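Enoyl-CoA hydratase, EchA3 (Mycobacterium marinum M, PDB 3R6H) is an enoyl-CoA hydratase/isomerase family protein that probably acts as a lyase in lipid metabolism. Local coordinates at residues G49-A54 with Y89-Y94; G117-A122 with L187-E192. All coordinates share one frame; numbering follows the deposited sequence.

Both contacts belong to the same mixed sheet of the crotonase-like fold, and their centres lie about 11 Å apart. Both segments of contact 1 come before those of contact 2 in the sequence. Strands 50-54 and 119-122 run parallel, with strand 98-102 between them. Helix 75-92 meets strand 50-54 on one face of the sheet. Helix 186-198 packs on the other face, against strand 119-122 in contact 2. This second helix also reaches strand 50-54: Ala-54 CB lies 3.7 Å from Leu-187 CD1, and Val-52 CG2 is 3.8 Å from Ala-190 O. Strand 50-54 thus has a helix on each of its two faces.

Contact 1 (G49-A54 with Y89-Y94); sequences GALVIA and YRLLSY
Leu-51 and Ile-53 of strand 50-54 pack against Leu-91 and Tyr-94, at and just beyond the end of helix 75-92. This helix links two neighbouring parallel strands, 50-54 and 98-102. The unit is a beta-alpha-beta crossover within the crotonase-like fold.

The central group is the CD2 methyl of Leu-51. It sits over one face of the Tyr-94 ring, 4.3 Å from the centroid and 20° off the ring normal, in a CH-pi contact. The methyl lies off-centre, nearer Tyr-94 CZ and CE2, at 4.1 Å from each. The leucine comes at the tyrosine side chain almost perpendicularly. Leu-51 holds CG anti to its backbone N (chi1 -178°), which extends the branch from the strand toward the ring. The same CD2 meets the CD2 methyl of Leu-91 at 4.3 Å. Two residues further along the strand, Ile-53 CG1 lies 4.4 Å from Leu-91 CD1. Leu-91 thus turns one methyl to each of the two strand residues. All four side chains are buried and the contact between them is apolar.

Helix 30-46 adds a further layer. Its Ala-43 touches both Leu-51 and Tyr-94, and Ile-40 also packs on Tyr-94. The hydroxyl of Tyr-94 is hydrogen-bonded to Asp-44 OD1, which holds the far end of the ring. Arg-90 NH2 makes a salt bridge with OD2 of the same carboxylate.

Just before Tyr-94, at Ser-93, the chain leaves helical geometry. There Tyr-89 O accepts two bonds from opposite faces of its plane, from Ser-93 N at 3.0 Å and from Ser-93 OG at 2.7 Å.

Contact 2 (G117-A122 with L187-E192); sequences GDHRVA and LSRAEE
Val-121 of strand 119-122 meets the start of the Arg-189 side chain on helix 186-198. Arg-189 CB lies 4.6 Å from Val-121 CG1, and CG comes slightly closer, to 4.4 Å. The chain then bends at chi2 (67°), and CD carries the guanidinium past the valine toward His-119. NE forms a salt bridge with Glu-179 OE2. The other oxygen of that carboxylate is hydrogen-bonded to His-119 NE2, so Glu-179 joins the two basic side chains. Arg-189 NH2 stands 4.4 Å from His-119 NE2, with no direct bond between them. NH1 makes a salt bridge with Glu-196 and a second, 2.8 Å long, with Glu-192 OE1. It meets OE1 on the anti side, 33° out of the carboxylate plane.

Helix 186-198 lies on one face of the mixed sheet of the crotonase-like fold. The axes of strand 119-122 and of helix residues 187-192 run nearly antiparallel, at 160°, and approach to 8.5 Å. Between them Val-121 CG2 rests 4.3 Å from Ala-190 CA and 4.5 Å from Ala-190 CB. The small alanine also touches strand 98-102. His-119 ND1 is hydrogen-bonded to Gln-158 of a neighbouring subunit.

Contact 1 (G49-A54 with Y89-Y94)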
ATOM      1  N   GLY A  49      17.383  21.148  13.725  1.00 15.80           N
ATOM      2  CA  GLY A  49      15.954  20.846  13.871  1.00 15.19           C
ATOM      3  C   GLY A  49      15.416  19.923  12.772  1.00 13.68           C
ATOM      4  O   GLY A  49      14.455  19.220  12.999  1.00 13.81           O
ATOM      5  N   ALA A  50      16.049  19.962  11.606  1.00 13.36           N
ATOM      6  CA  ALA A  50      15.705  19.138  10.437  1.00 12.00           C
ATOM      7  C   ALA A  50      16.897  19.147   9.474  1.00 12.63           C
ATOM      8  O   ALA A  50      17.752  20.037   9.535  1.00 13.07           O
ATOM      9  CB  ALA A  50      14.415  19.681   9.762  1.00 11.82           C
ATOM     10  N   LEU A  51      16.976  18.155   8.590  1.00 11.93           N
ATOM     11  CA  LEU A  51      18.128  17.972   7.734  1.00 11.84           C
ATOM     12  C   LEU A  51      17.653  17.787   6.288  1.00 11.82           C
ATOM     13  O   LEU A  51      16.786  16.946   6.037  1.00 12.87           O
ATOM     14  CB  LEU A  51      18.877  16.719   8.174  1.00 12.20           C
ATOM     15  CG  LEU A  51      20.143  16.348   7.454  1.00 13.32           C
ATOM     16  CD1 LEU A  51      21.187  17.501   7.545  1.00 14.93           C
ATOM     17  CD2 LEU A  51      20.701  15.014   8.021  1.00 14.86           C
ATOM     18  N   VAL A  52      18.273  18.512   5.370  1.00 11.99           N
ATOM     19  CA  VAL A  52      18.032  18.402   3.941  1.00 11.83           C
ATOM     20  C   VAL A  52      19.210  17.668   3.296  1.00 11.91           C
ATOM     21  O   VAL A  52      20.399  17.996   3.565  1.00 11.97           O
ATOM     22  CB  VAL A  52      17.870  19.787   3.305  1.00 10.89           C
ATOM     23  CG1 VAL A  52      17.791  19.691   1.762  1.00 10.81           C
ATOM     24  CG2 VAL A  52      16.643  20.516   3.878  1.00 11.33           C
ATOM     25  N   ILE A  53      18.913  16.670   2.470  1.00 10.93           N
ATOM     26  CA  ILE A  53      19.932  16.022   1.624  1.00 11.36           C
ATOM     27  C   ILE A  53      19.607  16.326   0.174  1.00 12.02           C
ATOM     28  O   ILE A  53      18.494  15.999  -0.263  1.00 10.99           O
ATOM     29  CB  ILE A  53      19.930  14.465   1.775  1.00 12.30           C
ATOM     30  CG1 ILE A  53      19.939  14.017   3.246  1.00 15.47           C
ATOM     31  CG2 ILE A  53      21.050  13.836   0.956  1.00 12.76           C
ATOM     32  CD1 ILE A  53      21.161  14.443   3.999  1.00 16.71           C
ATOM     33  N   ALA A  54      20.557  16.928  -0.561  1.00 11.55           N
ATOM     34  CA  ALA A  54      20.366  17.365  -1.938  1.00 11.95           C
ATOM     35  C   ALA A  54      21.417  16.762  -2.851  1.00 12.29           C
ATOM     36  O   ALA A  54      22.500  16.394  -2.392  1.00 12.27           O
ATOM     37  CB  ALA A  54      20.413  18.934  -2.054  1.00 13.11           C
ATOM     38  N   TYR A  89      19.700   3.340   6.662  1.00 11.11           N
ATOM     39  CA  TYR A  89      19.289   3.065   8.025  1.00 11.69           C
ATOM     40  C   TYR A  89      19.456   4.319   8.899  1.00 10.76           C
ATOM     41  O   TYR A  89      18.575   4.662   9.678  1.00 10.03           O
ATOM     42  CB  TYR A  89      20.132   1.915   8.607  1.00 11.45           C
ATOM     43  CG  TYR A  89      19.648   1.474   9.980  1.00 13.63           C
ATOM     44  CD1 TYR A  89      20.007   2.174  11.127  1.00 14.92           C
ATOM     45  CD2 TYR A  89      18.819   0.381  10.119  1.00 15.13           C
ATOM     46  CE1 TYR A  89      19.527   1.808  12.363  1.00 16.09           C
ATOM     47  CE2 TYR A  89      18.353   0.001  11.343  1.00 16.23           C
ATOM     48  CZ  TYR A  89      18.698   0.705  12.465  1.00 17.06           C
ATOM     49  OH  TYR A  89      18.204   0.290  13.691  1.00 20.46           O
ATOM     50  N   ARG A  90      20.588   4.995   8.748  1.00 11.26           N
ATOM     51  CA  ARG A  90      20.904   6.194   9.527  1.00 11.74           C
ATOM     52  C   ARG A  90      19.879   7.297   9.285  1.00 12.00           C
ATOM     53  O   ARG A  90      19.436   7.955  10.234  1.00 12.69           O
ATOM     54  CB  ARG A  90      22.323   6.707   9.204  1.00 12.71           C
ATOM     55  CG  ARG A  90      22.764   7.807  10.124  1.00 13.85           C
ATOM     56  CD  ARG A  90      24.211   8.194   9.944  1.00 15.06           C
ATOM     57  NE  ARG A  90      24.577   9.273  10.866  1.00 13.74           N
ATOM     58  CZ  ARG A  90      25.785   9.868  10.908  1.00 18.58           C
ATOM     59  NH1 ARG A  90      26.735   9.537  10.059  1.00 19.07           N
ATOM     60  NH2 ARG A  90      26.030  10.826  11.793  1.00 18.94           N
ATOM     61  N   LEU A  91      19.483   7.483   8.024  1.00 11.35           N
ATOM     62  CA  LEU A  91      18.509   8.526   7.668  1.00 10.40           C
ATOM     63  C   LEU A  91      17.071   8.119   8.032  1.00  9.74           C
ATOM     64  O   LEU A  91      16.295   8.947   8.513  1.00  8.63           O
ATOM     65  CB  LEU A  91      18.638   8.910   6.192  1.00 11.09           C
ATOM     66  CG  LEU A  91      19.973   9.621   5.924  1.00 12.83           C
ATOM     67  CD1 LEU A  91      20.118   9.789   4.451  1.00 14.59           C
ATOM     68  CD2 LEU A  91      20.078  10.956   6.670  1.00 14.15           C
ATOM     69  N   LEU A  92      16.728   6.850   7.841  1.00  9.12           N
ATOM     70  CA  LEU A  92      15.402   6.357   8.226  1.00  9.75           C
ATOM     71  C   LEU A  92      15.124   6.384   9.737  1.00  9.81           C
ATOM     72  O   LEU A  92      13.964   6.458  10.165  1.00  8.79           O
ATOM     73  CB  LEU A  92      15.129   4.960   7.661  1.00  9.70           C
ATOM     74  CG  LEU A  92      14.735   4.914   6.190  1.00  9.60           C
ATOM     75  CD1 LEU A  92      14.790   3.423   5.732  1.00 12.10           C
ATOM     76  CD2 LEU A  92      13.355   5.524   5.915  1.00  8.91           C
ATOM     77  N   SER A  93      16.209   6.304  10.522  1.00 10.25           N
ATOM     78  CA  SER A  93      16.143   6.356  11.983  1.00 11.64           C
ATOM     79  C   SER A  93      16.644   7.687  12.542  1.00 11.05           C
ATOM     80  O   SER A  93      16.906   7.803  13.732  1.00 10.52           O
ATOM     81  CB  SER A  93      16.935   5.201  12.595  1.00 12.10           C
ATOM     82  OG  SER A  93      18.309   5.294  12.299  1.00 13.69           O
ATOM     83  N   TYR A  94      16.770   8.695  11.691  1.00 11.14           N
ATOM     84  CA  TYR A  94      17.281   9.974  12.137  1.00 10.35           C
ATOM     85  C   TYR A  94      16.249  10.556  13.101  1.00 10.43           C
ATOM     86  O   TYR A  94      15.033  10.468  12.852  1.00 10.39           O
ATOM     87  CB  TYR A  94      17.561  10.916  10.929  1.00 10.68           C
ATOM     88  CG  TYR A  94      18.530  12.025  11.265  1.00 10.19           C
ATOM     89  CD1 TYR A  94      19.890  11.739  11.464  1.00 13.38           C
ATOM     90  CD2 TYR A  94      18.101  13.337  11.400  1.00 11.88           C
ATOM     91  CE1 TYR A  94      20.786  12.743  11.798  1.00 12.23           C
ATOM     92  CE2 TYR A  94      18.988  14.356  11.735  1.00 12.56           C
ATOM     93  CZ  TYR A  94      20.329  14.037  11.951  1.00 15.33           C
ATOM     94  OH  TYR A  94      21.191  15.048  12.291  1.00 15.50           O
TER

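Contact 2 (G117-A122 with L187-E192)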
ATOM      1  N   GLY A 117      14.424   9.311   3.391  1.00  8.70           N
ATOM      2  CA  GLY A 117      14.018  10.520   4.117  1.00  8.85           C
ATOM      3  C   GLY A 117      12.532  10.579   4.408  1.00  7.50           C
ATOM      4  O   GLY A 117      11.715   9.829   3.821  1.00  8.53           O
ATOM      5  N   ASP A 118      12.137  11.544   5.237  1.00  7.35           N
ATOM      6  CA  ASP A 118      10.730  11.667   5.647  1.00  7.09           C
ATOM      7  C   ASP A 118       9.826  12.317   4.593  1.00  7.26           C
ATOM      8  O   ASP A 118       8.634  11.982   4.507  1.00  7.74           O
ATOM      9  CB  ASP A 118      10.637  12.453   6.948  1.00  7.82           C
ATOM     10  CG  ASP A 118      11.329  11.738   8.094  1.00  7.38           C
ATOM     11  OD1 ASP A 118      10.775  10.745   8.595  1.00  8.20           O
ATOM     12  OD2 ASP A 118      12.479  12.125   8.436  1.00  8.42           O
ATOM     13  N   HIS A 119      10.399  13.256   3.846  1.00  7.75           N
ATOM     14  CA  HIS A 119       9.659  14.019   2.847  1.00  7.66           C
ATOM     15  C   HIS A 119      10.595  14.163   1.651  1.00  7.83           C
ATOM     16  O   HIS A 119      11.772  14.557   1.800  1.00  8.17           O
ATOM     17  CB  HIS A 119       9.240  15.403   3.366  1.00  8.59           C
ATOM     18  CG  HIS A 119       8.370  16.163   2.413  1.00  8.92           C
ATOM     19  ND1 HIS A 119       7.093  15.760   2.107  1.00  8.99           N
ATOM     20  CD2 HIS A 119       8.585  17.301   1.701  1.00 10.51           C
ATOM     21  CE1 HIS A 119       6.551  16.613   1.250  1.00  8.52           C
ATOM     22  NE2 HIS A 119       7.445  17.546   0.966  1.00  9.24           N
ATOM     23  N   ARG A 120      10.063  13.834   0.477  1.00  7.14           N
ATOM     24  CA  ARG A 120      10.846  13.758  -0.749  1.00  7.02           C
ATOM     25  C   ARG A 120      10.275  14.656  -1.834  1.00  7.18           C
ATOM     26  O   ARG A 120       9.147  14.455  -2.270  1.00  7.98           O
ATOM     27  CB  ARG A 120      10.871  12.314  -1.209  1.00  7.56           C
ATOM     28  CG  ARG A 120      11.468  11.352  -0.253  1.00  8.67           C
ATOM     29  CD  ARG A 120      11.027   9.944  -0.537  1.00  7.39           C
ATOM     30  NE  ARG A 120       9.592   9.787  -0.368  1.00  5.64           N
ATOM     31  CZ  ARG A 120       8.940   8.656  -0.625  1.00  6.72           C
ATOM     32  NH1 ARG A 120       9.606   7.596  -1.107  1.00  7.24           N
ATOM     33  NH2 ARG A 120       7.636   8.582  -0.441  1.00  6.65           N
ATOM     34  N   VAL A 121      11.059  15.652  -2.256  1.00  6.33           N
ATOM     35  CA  VAL A 121      10.660  16.672  -3.236  1.00  7.13           C
ATOM     36  C   VAL A 121      11.446  16.443  -4.543  1.00  7.20           C
ATOM     37  O   VAL A 121      12.687  16.345  -4.523  1.00  8.18           O
ATOM     38  CB  VAL A 121      10.951  18.090  -2.723  1.00  8.34           C
ATOM     39  CG1 VAL A 121      10.461  19.123  -3.721  1.00  7.68           C
ATOM     40  CG2 VAL A 121      10.299  18.341  -1.336  1.00  7.82           C
ATOM     41  N   ALA A 122      10.730  16.396  -5.658  1.00  7.54           N
ATOM     42  CA  ALA A 122      11.313  16.254  -6.996  1.00  7.61           C
ATOM     43  C   ALA A 122      10.573  17.080  -8.016  1.00  8.16           C
ATOM     44  O   ALA A 122       9.455  17.539  -7.788  1.00  9.85           O
ATOM     45  CB  ALA A 122      11.329  14.764  -7.455  1.00  7.77           C
ATOM     46  N   LEU A 187      15.177  22.583  -4.327  1.00 12.58           N
ATOM     47  CA  LEU A 187      16.053  22.795  -3.160  1.00 13.36           C
ATOM     48  C   LEU A 187      15.435  23.816  -2.187  1.00 13.22           C
ATOM     49  O   LEU A 187      15.306  23.548  -0.994  1.00 12.91           O
ATOM     50  CB  LEU A 187      17.457  23.242  -3.595  1.00 14.30           C
ATOM     51  CG  LEU A 187      18.453  23.469  -2.450  1.00 16.28           C
ATOM     52  CD1 LEU A 187      18.627  22.198  -1.637  1.00 15.15           C
ATOM     53  CD2 LEU A 187      19.814  24.001  -2.957  1.00 19.01           C
ATOM     54  N   SER A 188      14.997  24.971  -2.701  1.00 13.03           N
ATOM     55  CA  SER A 188      14.374  25.960  -1.834  1.00 13.99           C
ATOM     56  C   SER A 188      13.110  25.410  -1.165  1.00 13.03           C
ATOM     57  O   SER A 188      12.900  25.664   0.033  1.00 12.91           O
ATOM     58  CB  SER A 188      14.129  27.299  -2.557  1.00 15.34           C
ATOM     59  OG  SER A 188      13.267  27.172  -3.648  1.00 17.30           O
ATOM     60  N   ARG A 189      12.307  24.625  -1.896  1.00 12.18           N
ATOM     61  CA  ARG A 189      11.101  24.046  -1.304  1.00 12.00           C
ATOM     62  C   ARG A 189      11.473  22.979  -0.245  1.00 10.95           C
ATOM     63  O   ARG A 189      10.859  22.932   0.826  1.00 10.36           O
ATOM     64  CB  ARG A 189      10.149  23.484  -2.349  1.00 12.41           C
ATOM     65  CG  ARG A 189       8.975  22.737  -1.771  1.00 13.56           C
ATOM     66  CD  ARG A 189       7.995  23.599  -0.993  1.00 15.27           C
ATOM     67  NE  ARG A 189       7.129  22.671  -0.298  1.00 16.39           N
ATOM     68  CZ  ARG A 189       6.765  22.704   0.973  1.00 17.03           C
ATOM     69  NH1 ARG A 189       7.025  23.749   1.760  1.00 17.95           N
ATOM     70  NH2 ARG A 189       6.011  21.699   1.429  1.00 17.73           N
ATOM     71  N   ALA A 190      12.508  22.171  -0.512  1.00 11.04           N
ATOM     72  CA  ALA A 190      12.971  21.192   0.479  1.00 10.64           C
ATOM     73  C   ALA A 190      13.419  21.879   1.774  1.00 11.41           C
ATOM     74  O   ALA A 190      13.087  21.427   2.890  1.00 10.29           O
ATOM     75  CB  ALA A 190      14.102  20.321  -0.115  1.00 11.16           C
ATOM     76  N   GLU A 191      14.131  22.995   1.630  1.00 11.81           N
ATOM     77  CA  GLU A 191      14.579  23.776   2.797  1.00 12.23           C
ATOM     78  C   GLU A 191      13.389  24.398   3.543  1.00 12.19           C
ATOM     79  O   GLU A 191      13.346  24.351   4.778  1.00 12.24           O
ATOM     80  CB  GLU A 191      15.607  24.851   2.358  1.00 13.84           C
ATOM     81  CG  GLU A 191      16.893  24.249   1.889  1.00 14.62           C
ATOM     82  CD  GLU A 191      17.836  25.210   1.154  1.00 20.55           C
ATOM     83  OE1 GLU A 191      17.381  26.277   0.723  1.00 24.04           O
ATOM     84  OE2 GLU A 191      19.001  24.844   0.951  1.00 18.22           O
ATOM     85  N   GLU A 192      12.394  24.924   2.810  1.00 12.26           N
ATOM     86  CA  GLU A 192      11.181  25.441   3.416  1.00 12.95           C
ATOM     87  C   GLU A 192      10.455  24.354   4.193  1.00 13.06           C
ATOM     88  O   GLU A 192      10.001  24.561   5.323  1.00 13.47           O
ATOM     89  CB  GLU A 192      10.244  26.022   2.349  1.00 14.22           C
ATOM     90  CG  GLU A 192       9.035  26.804   2.905  1.00 18.79           C
ATOM     91  CD  GLU A 192       8.027  27.243   1.819  1.00 24.63           C
ATOM     92  OE1 GLU A 192       7.570  26.418   0.959  1.00 23.77           O
ATOM     93  OE2 GLU A 192       7.662  28.446   1.837  1.00 29.25           O
TER